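Local coordinates for alternansucrase (Leuconostoc mesenteroides, PDB 6HVG), which belongs to glycoside hydrolase family 70 and couples a TIM-barrel-related domain to flanking repeats of the choline-binding type, at residues E1364-F1369 against D1381-M1386; N1340-V1345 against N1355-P1360. All coordinates share one frame; numbering follows the deposited sequence.

Contact 1: residues E1364-F1369 against D1381-M1386; sequences ELRKGF and DDQGKM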
ATOM      1  N   GLU A1364     -15.686  -0.091 -36.489  1.00 44.35           N
ATOM      2  CA  GLU A1364     -16.158   0.610 -35.291  1.00 45.68           C
ATOM      3  C   GLU A1364     -15.381   1.919 -35.130  1.00 44.93           C
ATOM      4  O   GLU A1364     -14.146   1.947 -35.281  1.00 43.45           O
ATOM      5  CB  GLU A1364     -16.063  -0.356 -34.088  1.00 47.03           C
ATOM      6  CG  GLU A1364     -15.673   0.173 -32.731  1.00 51.32           C
ATOM      7  CD  GLU A1364     -15.642  -0.941 -31.683  1.00 54.77           C
ATOM      8  OE1 GLU A1364     -16.367  -1.946 -31.841  1.00 57.45           O
ATOM      9  OE2 GLU A1364     -14.904  -0.819 -30.677  1.00 60.53           O
ATOM     10  N   LEU A1365     -16.110   3.015 -34.903  1.00 46.24           N
ATOM     11  CA  LEU A1365     -15.494   4.326 -34.646  1.00 47.72           C
ATOM     12  C   LEU A1365     -15.006   4.360 -33.208  1.00 46.16           C
ATOM     13  O   LEU A1365     -15.711   3.906 -32.303  1.00 40.27           O
ATOM     14  CB  LEU A1365     -16.491   5.460 -34.884  1.00 48.25           C
ATOM     15  CG  LEU A1365     -16.019   6.906 -34.719  1.00 49.72           C
ATOM     16  CD1 LEU A1365     -15.000   7.295 -35.777  1.00 53.22           C
ATOM     17  CD2 LEU A1365     -17.198   7.854 -34.781  1.00 50.88           C
ATOM     18  N   ARG A1366     -13.786   4.859 -33.025  1.00 48.41           N
ATOM     19  CA  ARG A1366     -13.123   4.869 -31.720  1.00 51.52           C
ATOM     20  C   ARG A1366     -12.381   6.172 -31.489  1.00 53.59           C
ATOM     21  O   ARG A1366     -11.603   6.605 -32.349  1.00 58.16           O
ATOM     22  CB  ARG A1366     -12.099   3.746 -31.662  1.00 52.18           C
ATOM     23  CG  ARG A1366     -12.660   2.354 -31.788  1.00 55.06           C
ATOM     24  CD  ARG A1366     -11.538   1.311 -31.785  1.00 58.27           C
ATOM     25  NE  ARG A1366     -11.870   0.316 -30.764  1.00 62.11           N
ATOM     26  CZ  ARG A1366     -11.006  -0.279 -29.947  1.00 68.57           C
ATOM     27  NH1 ARG A1366      -9.704  -0.002 -30.020  1.00 68.97           N
ATOM     28  NH2 ARG A1366     -11.457  -1.164 -29.052  1.00 70.82           N
ATOM     29  N   LYS A1367     -12.613   6.798 -30.332  1.00 55.69           N
ATOM     30  CA  LYS A1367     -11.883   7.999 -29.925  1.00 59.13           C
ATOM     31  C   LYS A1367     -12.210   9.138 -30.896  1.00 53.14           C
ATOM     32  O   LYS A1367     -11.329   9.835 -31.384  1.00 54.78           O
ATOM     33  CB  LYS A1367     -10.366   7.706 -29.845  1.00 68.49           C
ATOM     34  CG  LYS A1367      -9.617   8.567 -28.837  1.00 85.53           C
ATOM     35  CD  LYS A1367      -8.097   8.382 -28.886  1.00 91.15           C
ATOM     36  CE  LYS A1367      -7.409   9.277 -27.858  1.00 91.93           C
ATOM     37  NZ  LYS A1367      -7.772   8.889 -26.460  1.00 94.30           N
ATOM     38  N   GLY A1368     -13.495   9.344 -31.146  1.00 48.14           N
ATOM     39  CA  GLY A1368     -13.905  10.345 -32.128  1.00 48.90           C
ATOM     40  C   GLY A1368     -15.394  10.608 -32.216  1.00 46.54           C
ATOM     41  O   GLY A1368     -16.206   9.880 -31.635  1.00 45.53           O
ATOM     42  N   PHE A1369     -15.742  11.660 -32.941  1.00 44.99           N
ATOM     43  CA  PHE A1369     -17.115  12.084 -33.035  1.00 49.01           C
ATOM     44  C   PHE A1369     -17.836  11.451 -34.212  1.00 48.06           C
ATOM     45  O   PHE A1369     -17.257  11.285 -35.278  1.00 45.69           O
ATOM     46  CB  PHE A1369     -17.194  13.613 -33.121  1.00 51.59           C
ATOM     47  CG  PHE A1369     -16.786  14.312 -31.850  1.00 55.01           C
ATOM     48  CD1 PHE A1369     -15.460  14.676 -31.663  1.00 56.99           C
ATOM     49  CD2 PHE A1369     -17.720  14.629 -30.849  1.00 54.25           C
ATOM     50  CE1 PHE A1369     -15.064  15.336 -30.521  1.00 56.17           C
ATOM     51  CE2 PHE A1369     -17.321  15.289 -29.704  1.00 54.92           C
ATOM     52  CZ  PHE A1369     -15.991  15.624 -29.539  1.00 56.65           C
ATOM     53  N   ASP A1381     -15.605   6.421 -27.233  1.00 52.78           N
ATOM     54  CA  ASP A1381     -14.342   6.349 -26.500  1.00 53.71           C
ATOM     55  C   ASP A1381     -13.292   5.394 -27.117  1.00 51.49           C
ATOM     56  O   ASP A1381     -13.494   4.839 -28.180  1.00 47.32           O
ATOM     57  CB  ASP A1381     -14.609   6.020 -25.026  1.00 54.12           C
ATOM     58  CG  ASP A1381     -15.037   4.602 -24.798  1.00 60.58           C
ATOM     59  OD1 ASP A1381     -14.829   3.748 -25.697  1.00 60.95           O
ATOM     60  OD2 ASP A1381     -15.569   4.322 -23.694  1.00 64.62           O
ATOM     61  N   ASP A1382     -12.153   5.258 -26.448  1.00 55.90           N
ATOM     62  CA  ASP A1382     -11.046   4.394 -26.874  1.00 58.18           C
ATOM     63  C   ASP A1382     -11.515   3.024 -27.356  1.00 56.66           C
ATOM     64  O   ASP A1382     -10.931   2.472 -28.289  1.00 57.25           O
ATOM     65  CB  ASP A1382     -10.049   4.176 -25.719  1.00 63.49           C
ATOM     66  CG  ASP A1382      -9.383   5.466 -25.246  1.00 74.40           C
ATOM     67  OD1 ASP A1382     -10.040   6.534 -25.244  1.00 83.52           O
ATOM     68  OD2 ASP A1382      -8.199   5.409 -24.834  1.00 82.94           O
ATOM     69  N   GLN A1383     -12.550   2.477 -26.721  1.00 55.58           N
ATOM     70  CA  GLN A1383     -13.038   1.128 -27.045  1.00 55.84           C
ATOM     71  C   GLN A1383     -14.338   1.091 -27.834  1.00 50.70           C
ATOM     72  O   GLN A1383     -14.956   0.049 -27.937  1.00 51.67           O
ATOM     73  CB  GLN A1383     -13.244   0.347 -25.769  1.00 58.45           C
ATOM     74  CG  GLN A1383     -12.003   0.146 -24.918  1.00 63.55           C
ATOM     75  CD  GLN A1383     -12.300  -0.821 -23.785  1.00 66.10           C
ATOM     76  OE1 GLN A1383     -13.204  -0.582 -22.983  1.00 70.61           O
ATOM     77  NE2 GLN A1383     -11.574  -1.931 -23.736  1.00 66.79           N
ATOM     78  N   GLY A1384     -14.743   2.236 -28.380  1.00 49.69           N
ATOM     79  CA  GLY A1384     -15.918   2.341 -29.232  1.00 49.43           C
ATOM     80  C   GLY A1384     -17.226   2.701 -28.566  1.00 49.00           C
ATOM     81  O   GLY A1384     -18.197   2.963 -29.275  1.00 47.31           O
ATOM     82  N   LYS A1385     -17.269   2.699 -27.220  1.00 50.93           N
ATOM     83  CA  LYS A1385     -18.519   2.994 -26.465  1.00 51.10           C
ATOM     84  C   LYS A1385     -18.888   4.472 -26.517  1.00 49.70           C
ATOM     85  O   LYS A1385     -18.010   5.340 -26.487  1.00 49.15           O
ATOM     86  CB  LYS A1385     -18.422   2.555 -25.005  1.00 50.38           C
ATOM     87  CG  LYS A1385     -18.511   1.072 -24.795  1.00 56.04           C
ATOM     88  CD  LYS A1385     -18.004   0.659 -23.417  1.00 62.15           C
ATOM     89  CE  LYS A1385     -17.918  -0.864 -23.309  1.00 65.49           C
ATOM     90  NZ  LYS A1385     -16.857  -1.341 -22.381  1.00 65.90           N
ATOM     91  N   MET A1386     -20.183   4.756 -26.604  1.00 49.67           N
ATOM     92  CA  MET A1386     -20.673   6.133 -26.534  1.00 50.42           C
ATOM     93  C   MET A1386     -20.432   6.656 -25.125  1.00 51.18           C
ATOM     94  O   MET A1386     -20.524   5.915 -24.153  1.00 50.08           O
ATOM     95  CB  MET A1386     -22.154   6.176 -26.882  1.00 52.28           C
ATOM     96  CG  MET A1386     -22.792   7.562 -26.945  1.00 56.59           C
ATOM     97  SD  MET A1386     -24.612   7.449 -26.937  1.00 57.36           S
ATOM     98  CE  MET A1386     -24.896   7.053 -28.672  1.00 58.32           C
TER
HETATM   99  O   HOH W   1     -18.137   2.645 -32.089  1.00 50.45           O

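Contact 2: residues N1340-V1345 against N1355-P1360; sequences NPIRTV and NYYFMP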
ATOM      1  N   ASN A1340     -29.611   5.035 -39.051  1.00 68.96           N
ATOM      2  CA  ASN A1340     -28.718   5.385 -37.942  1.00 63.37           C
ATOM      3  C   ASN A1340     -27.550   4.415 -37.812  1.00 56.70           C
ATOM      4  O   ASN A1340     -27.763   3.219 -37.640  1.00 55.57           O
ATOM      5  CB  ASN A1340     -29.487   5.434 -36.608  1.00 64.88           C
ATOM      6  CG  ASN A1340     -28.789   6.287 -35.563  1.00 63.70           C
ATOM      7  OD1 ASN A1340     -27.571   6.377 -35.531  1.00 61.25           O
ATOM      8  ND2 ASN A1340     -29.552   6.880 -34.680  1.00 67.86           N
ATOM      9  N   PRO A1341     -26.310   4.924 -37.904  1.00 52.87           N
ATOM     10  CA  PRO A1341     -25.138   4.066 -37.731  1.00 50.70           C
ATOM     11  C   PRO A1341     -24.914   3.634 -36.300  1.00 51.83           C
ATOM     12  O   PRO A1341     -24.209   2.656 -36.074  1.00 58.48           O
ATOM     13  CB  PRO A1341     -23.972   4.938 -38.219  1.00 51.09           C
ATOM     14  CG  PRO A1341     -24.470   6.342 -38.186  1.00 51.13           C
ATOM     15  CD  PRO A1341     -25.942   6.269 -38.384  1.00 52.60           C
ATOM     16  N   ILE A1342     -25.501   4.339 -35.340  1.00 51.76           N
ATOM     17  CA  ILE A1342     -25.346   4.001 -33.927  1.00 52.84           C
ATOM     18  C   ILE A1342     -26.184   2.788 -33.587  1.00 52.60           C
ATOM     19  O   ILE A1342     -27.380   2.787 -33.812  1.00 55.29           O
ATOM     20  CB  ILE A1342     -25.810   5.155 -33.019  1.00 53.61           C
ATOM     21  CG1 ILE A1342     -24.957   6.411 -33.247  1.00 54.40           C
ATOM     22  CG2 ILE A1342     -25.735   4.763 -31.563  1.00 50.75           C
ATOM     23  CD1 ILE A1342     -25.536   7.674 -32.631  1.00 53.57           C
ATOM     24  N   ARG A1343     -25.554   1.773 -33.018  1.00 53.77           N
ATOM     25  CA  ARG A1343     -26.250   0.563 -32.632  1.00 54.73           C
ATOM     26  C   ARG A1343     -25.966   0.226 -31.192  1.00 52.10           C
ATOM     27  O   ARG A1343     -24.843   0.357 -30.719  1.00 49.82           O
ATOM     28  CB  ARG A1343     -25.826  -0.623 -33.506  1.00 60.62           C
ATOM     29  CG  ARG A1343     -26.760  -1.858 -33.410  1.00 69.84           C
ATOM     30  CD  ARG A1343     -26.096  -3.060 -34.027  1.00 75.01           C
ATOM     31  NE  ARG A1343     -26.896  -4.280 -34.164  1.00 72.41           N
ATOM     32  CZ  ARG A1343     -27.016  -5.207 -33.225  1.00 67.66           C
ATOM     33  NH1 ARG A1343     -26.507  -5.040 -32.014  1.00 69.48           N
ATOM     34  NH2 ARG A1343     -27.696  -6.300 -33.483  1.00 69.47           N
ATOM     35  N   THR A1344     -27.008  -0.229 -30.507  1.00 54.21           N
ATOM     36  CA  THR A1344     -26.915  -0.722 -29.145  1.00 49.52           C
ATOM     37  C   THR A1344     -26.550  -2.174 -29.200  1.00 49.19           C
ATOM     38  O   THR A1344     -27.245  -2.946 -29.812  1.00 53.41           O
ATOM     39  CB  THR A1344     -28.266  -0.583 -28.442  1.00 47.87           C
ATOM     40  OG1 THR A1344     -28.584   0.805 -28.325  1.00 47.32           O
ATOM     41  CG2 THR A1344     -28.247  -1.220 -27.069  1.00 46.04           C
ATOM     42  N   VAL A1345     -25.473  -2.545 -28.533  1.00 51.34           N
ATOM     43  CA  VAL A1345     -24.986  -3.911 -28.511  1.00 52.28           C
ATOM     44  C   VAL A1345     -25.155  -4.538 -27.128  1.00 53.28           C
ATOM     45  O   VAL A1345     -24.705  -3.982 -26.151  1.00 52.43           O
ATOM     46  CB  VAL A1345     -23.481  -3.946 -28.913  1.00 54.52           C
ATOM     47  CG1 VAL A1345     -22.947  -5.369 -28.951  1.00 53.12           C
ATOM     48  CG2 VAL A1345     -23.264  -3.271 -30.260  1.00 54.74           C
ATOM     49  N   ASN A1355     -23.404   1.560 -26.600  1.00 48.00           N
ATOM     50  CA  ASN A1355     -23.772   2.069 -27.912  1.00 45.99           C
ATOM     51  C   ASN A1355     -22.551   2.319 -28.763  1.00 46.04           C
ATOM     52  O   ASN A1355     -21.671   3.089 -28.398  1.00 47.21           O
ATOM     53  CB  ASN A1355     -24.587   3.357 -27.807  1.00 47.62           C
ATOM     54  CG  ASN A1355     -26.017   3.104 -27.343  1.00 52.50           C
ATOM     55  OD1 ASN A1355     -26.547   2.001 -27.466  1.00 53.83           O
ATOM     56  ND2 ASN A1355     -26.637   4.125 -26.765  1.00 58.26           N
ATOM     57  N   TYR A1356     -22.532   1.677 -29.927  1.00 46.18           N
ATOM     58  CA  TYR A1356     -21.404   1.752 -30.845  1.00 43.73           C
ATOM     59  C   TYR A1356     -21.780   2.415 -32.148  1.00 41.24           C
ATOM     60  O   TYR A1356     -22.959   2.510 -32.465  1.00 45.20           O
ATOM     61  CB  TYR A1356     -20.900   0.350 -31.096  1.00 44.07           C
ATOM     62  CG  TYR A1356     -20.262  -0.275 -29.886  1.00 46.06           C
ATOM     63  CD1 TYR A1356     -21.028  -0.894 -28.889  1.00 46.85           C
ATOM     64  CD2 TYR A1356     -18.885  -0.240 -29.722  1.00 47.56           C
ATOM     65  CE1 TYR A1356     -20.422  -1.486 -27.789  1.00 46.94           C
ATOM     66  CE2 TYR A1356     -18.273  -0.811 -28.612  1.00 45.55           C
ATOM     67  CZ  TYR A1356     -19.041  -1.443 -27.674  1.00 44.92           C
ATOM     68  OH  TYR A1356     -18.425  -1.998 -26.609  1.00 48.53           O
ATOM     69  N   TYR A1357     -20.782   2.897 -32.878  1.00 38.30           N
ATOM     70  CA  TYR A1357     -20.984   3.500 -34.191  1.00 39.47           C
ATOM     71  C   TYR A1357     -20.250   2.673 -35.273  1.00 41.95           C
ATOM     72  O   TYR A1357     -19.034   2.747 -35.389  1.00 44.37           O
ATOM     73  CB  TYR A1357     -20.430   4.911 -34.153  1.00 38.33           C
ATOM     74  CG  TYR A1357     -20.782   5.812 -35.323  1.00 38.80           C
ATOM     75  CD1 TYR A1357     -20.210   5.631 -36.562  1.00 40.01           C
ATOM     76  CD2 TYR A1357     -21.628   6.898 -35.160  1.00 38.89           C
ATOM     77  CE1 TYR A1357     -20.516   6.487 -37.622  1.00 40.03           C
ATOM     78  CE2 TYR A1357     -21.913   7.766 -36.199  1.00 38.49           C
ATOM     79  CZ  TYR A1357     -21.376   7.555 -37.426  1.00 38.29           C
ATOM     80  OH  TYR A1357     -21.678   8.428 -38.449  1.00 38.58           O
ATOM     81  N   PHE A1358     -20.977   1.858 -36.029  1.00 44.41           N
ATOM     82  CA  PHE A1358     -20.349   1.059 -37.099  1.00 44.46           C
ATOM     83  C   PHE A1358     -20.531   1.691 -38.468  1.00 44.39           C
ATOM     84  O   PHE A1358     -21.617   2.141 -38.800  1.00 42.57           O
ATOM     85  CB  PHE A1358     -20.891  -0.363 -37.118  1.00 44.24           C
ATOM     86  CG  PHE A1358     -20.690  -1.081 -35.839  1.00 44.58           C
ATOM     87  CD1 PHE A1358     -19.418  -1.486 -35.490  1.00 47.21           C
ATOM     88  CD2 PHE A1358     -21.727  -1.327 -34.977  1.00 44.45           C
ATOM     89  CE1 PHE A1358     -19.167  -2.161 -34.303  1.00 49.20           C
ATOM     90  CE2 PHE A1358     -21.499  -1.990 -33.775  1.00 47.42           C
ATOM     91  CZ  PHE A1358     -20.211  -2.400 -33.426  1.00 49.19           C
ATOM     92  N   MET A1359     -19.465   1.691 -39.269  1.00 44.65           N
ATOM     93  CA  MET A1359     -19.490   2.363 -40.558  1.00 45.75           C
ATOM     94  C   MET A1359     -20.090   1.445 -41.621  1.00 44.15           C
ATOM     95  O   MET A1359     -20.484   0.326 -41.323  1.00 45.82           O
ATOM     96  CB  MET A1359     -18.084   2.839 -40.903  1.00 49.03           C
ATOM     97  CG  MET A1359     -17.495   3.744 -39.815  1.00 51.43           C
ATOM     98  SD  MET A1359     -16.128   4.723 -40.449  1.00 56.76           S
ATOM     99  CE  MET A1359     -14.811   4.492 -39.283  1.00 61.50           C
ATOM    100  N   PRO A1360     -20.235   1.913 -42.858  1.00 44.91           N
ATOM    101  CA  PRO A1360     -20.865   1.031 -43.847  1.00 44.51           C
ATOM    102  C   PRO A1360     -20.032  -0.234 -44.116  1.00 46.35           C
ATOM    103  O   PRO A1360     -20.593  -1.249 -44.504  1.00 44.80           O
ATOM    104  CB  PRO A1360     -20.940   1.894 -45.098  1.00 44.65           C
ATOM    105  CG  PRO A1360     -20.812   3.300 -44.635  1.00 46.02           C
ATOM    106  CD  PRO A1360     -19.987   3.261 -43.389  1.00 46.36           C
TER

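Contact 1: residues E1364-F1369 against D1381-M1386
Lys1367 and Asp1381 make the direct backbone link: Lys1367 N donates to Asp1381 O at 3.0 Å, with a bent N-H...O angle of 138° and the donor above the carbonyl plane. Gly1384 N reaches the same oxygen from the opposite face, so Asp1381 O is gripped by two amides. Beyond this bond, Lys1367 and Asp1382 run side by side, and NZ meets OD1 in a weak salt bridge of 3.5 Å. Arg1366 lies across the turn. Its chain bends at chi3 (128°), and the guanidinium lies with Asp1382 O 3.1 Å above its plane, over the centre; poor angles exclude hydrogen bonds from NE and NH1 to that oxygen. Arg1366 NE instead bonds Glu1364 OE2 (3.2 Å, 170°), part of a salt bridge; OE2 lies in the guanidinium plane and is met on the anti side of its carboxylate, consistent with a fixed rotation of the guanidinium. Trp1323 adds a cation-pi contact to Arg1366. Gly1384 passes close to the Leu1365 backbone, its CA making a CA-H...O contact of 3.5 Å with Leu1365 O, and a water lies within hydrogen-bonding distance of Leu1365 O (2.7 Å) and Gly1384 O (2.8 Å). In the next shell, Asp1381 OD1 accepts from Gln1383 N at 2.8 Å, an Asx turn within the type I beta turn Asp1381-Gly1384. Lys1367, with positive phi, and Gly1368 both face Phe1380 in a G1 beta bulge. A bulged hairpin start packed against the turn that follows its second strand fits a putative cell wall binding repeat of the choline-binding clan.

Contact 2: residues N1340-V1345 against N1355-P1360
Arg1343 and Tyr1356 form the hydrogen-bonded pair at the middle of an antiparallel hairpin: Arg1343 N to Tyr1356 O and Tyr1356 N to Arg1343 O are each 2.8 Å long, with N-H...O angles of at least 162°. A third backbone bond, Phe1358 N to Pro1341 O, is weak at 3.3 Å and extends the pairing past the strand Ile1342-Val1345. On one side of the central pair is the non-hydrogen-bonded pair Thr1344-Asn1355, whose side chains lie alongside each other; Thr1344 OG1 donates to Asn1355 OD1, tilted 27° from the amide carbonyl plane, and the modelled length of 2.5 Å is no measure of strength at this resolution. On the other side comes Ile1342-Tyr1357, on the same face of the sheet as Thr1344 and Asn1355. Here Ile1342 CG1 meets Tyr1357 CD2 at 3.9 Å, the side chains crossing at a slant. Tyr1357 CG is anti to its backbone N (chi1 -168°), and the ring lies beside Pro1341, whose CB stands over one face, offset toward the rim, 3.9 Å from the centroid in a CH-pi contact. An Asx turn, Asn1340 OD1 accepting from Ile1342 N, spans this proline. Val1345 packs at about a right angle to both Tyr1356 and Phe1358: its CG2 is 3.5 Å from Tyr1356 CD1 and 4.1 Å from Phe1358 CE2, meeting the phenylalanine ring at its edge. Both phenol groups are tied down elsewhere, Tyr1356 OH bonding Arg1352 O and Tyr1357 OH bonding Thr1371 O, while Tyr1325 of strand 1323-1326 covers Val1345 and Phe1358. A short, aromatic-rich two-stranded hairpin of this kind is consistent with the repeat modules of choline-binding-type domains.

Contact 2 closes before contact 1 opens along the chain, and their centres lie about 10 Å apart. They touch directly: Leu1365 N probably bonds Tyr1357 O (3.0 Å) and Met1386 N probably bonds Asn1355 O (2.9 Å), so both segments of contact 1 reach strand 1354-1357 through backbone bonds, and the Tyr1356 ring packs on Gln1383 O and Gly1384 O. Both are partly buried. Contact 2 pairs two strands and buries more surface (475 against 314 Å²), mainly through aromatic and aliphatic packing. Contact 1 joins loop and turn, with charged side chains, of which Lys1367 and Asp1382 are exposed, and a water between the segments.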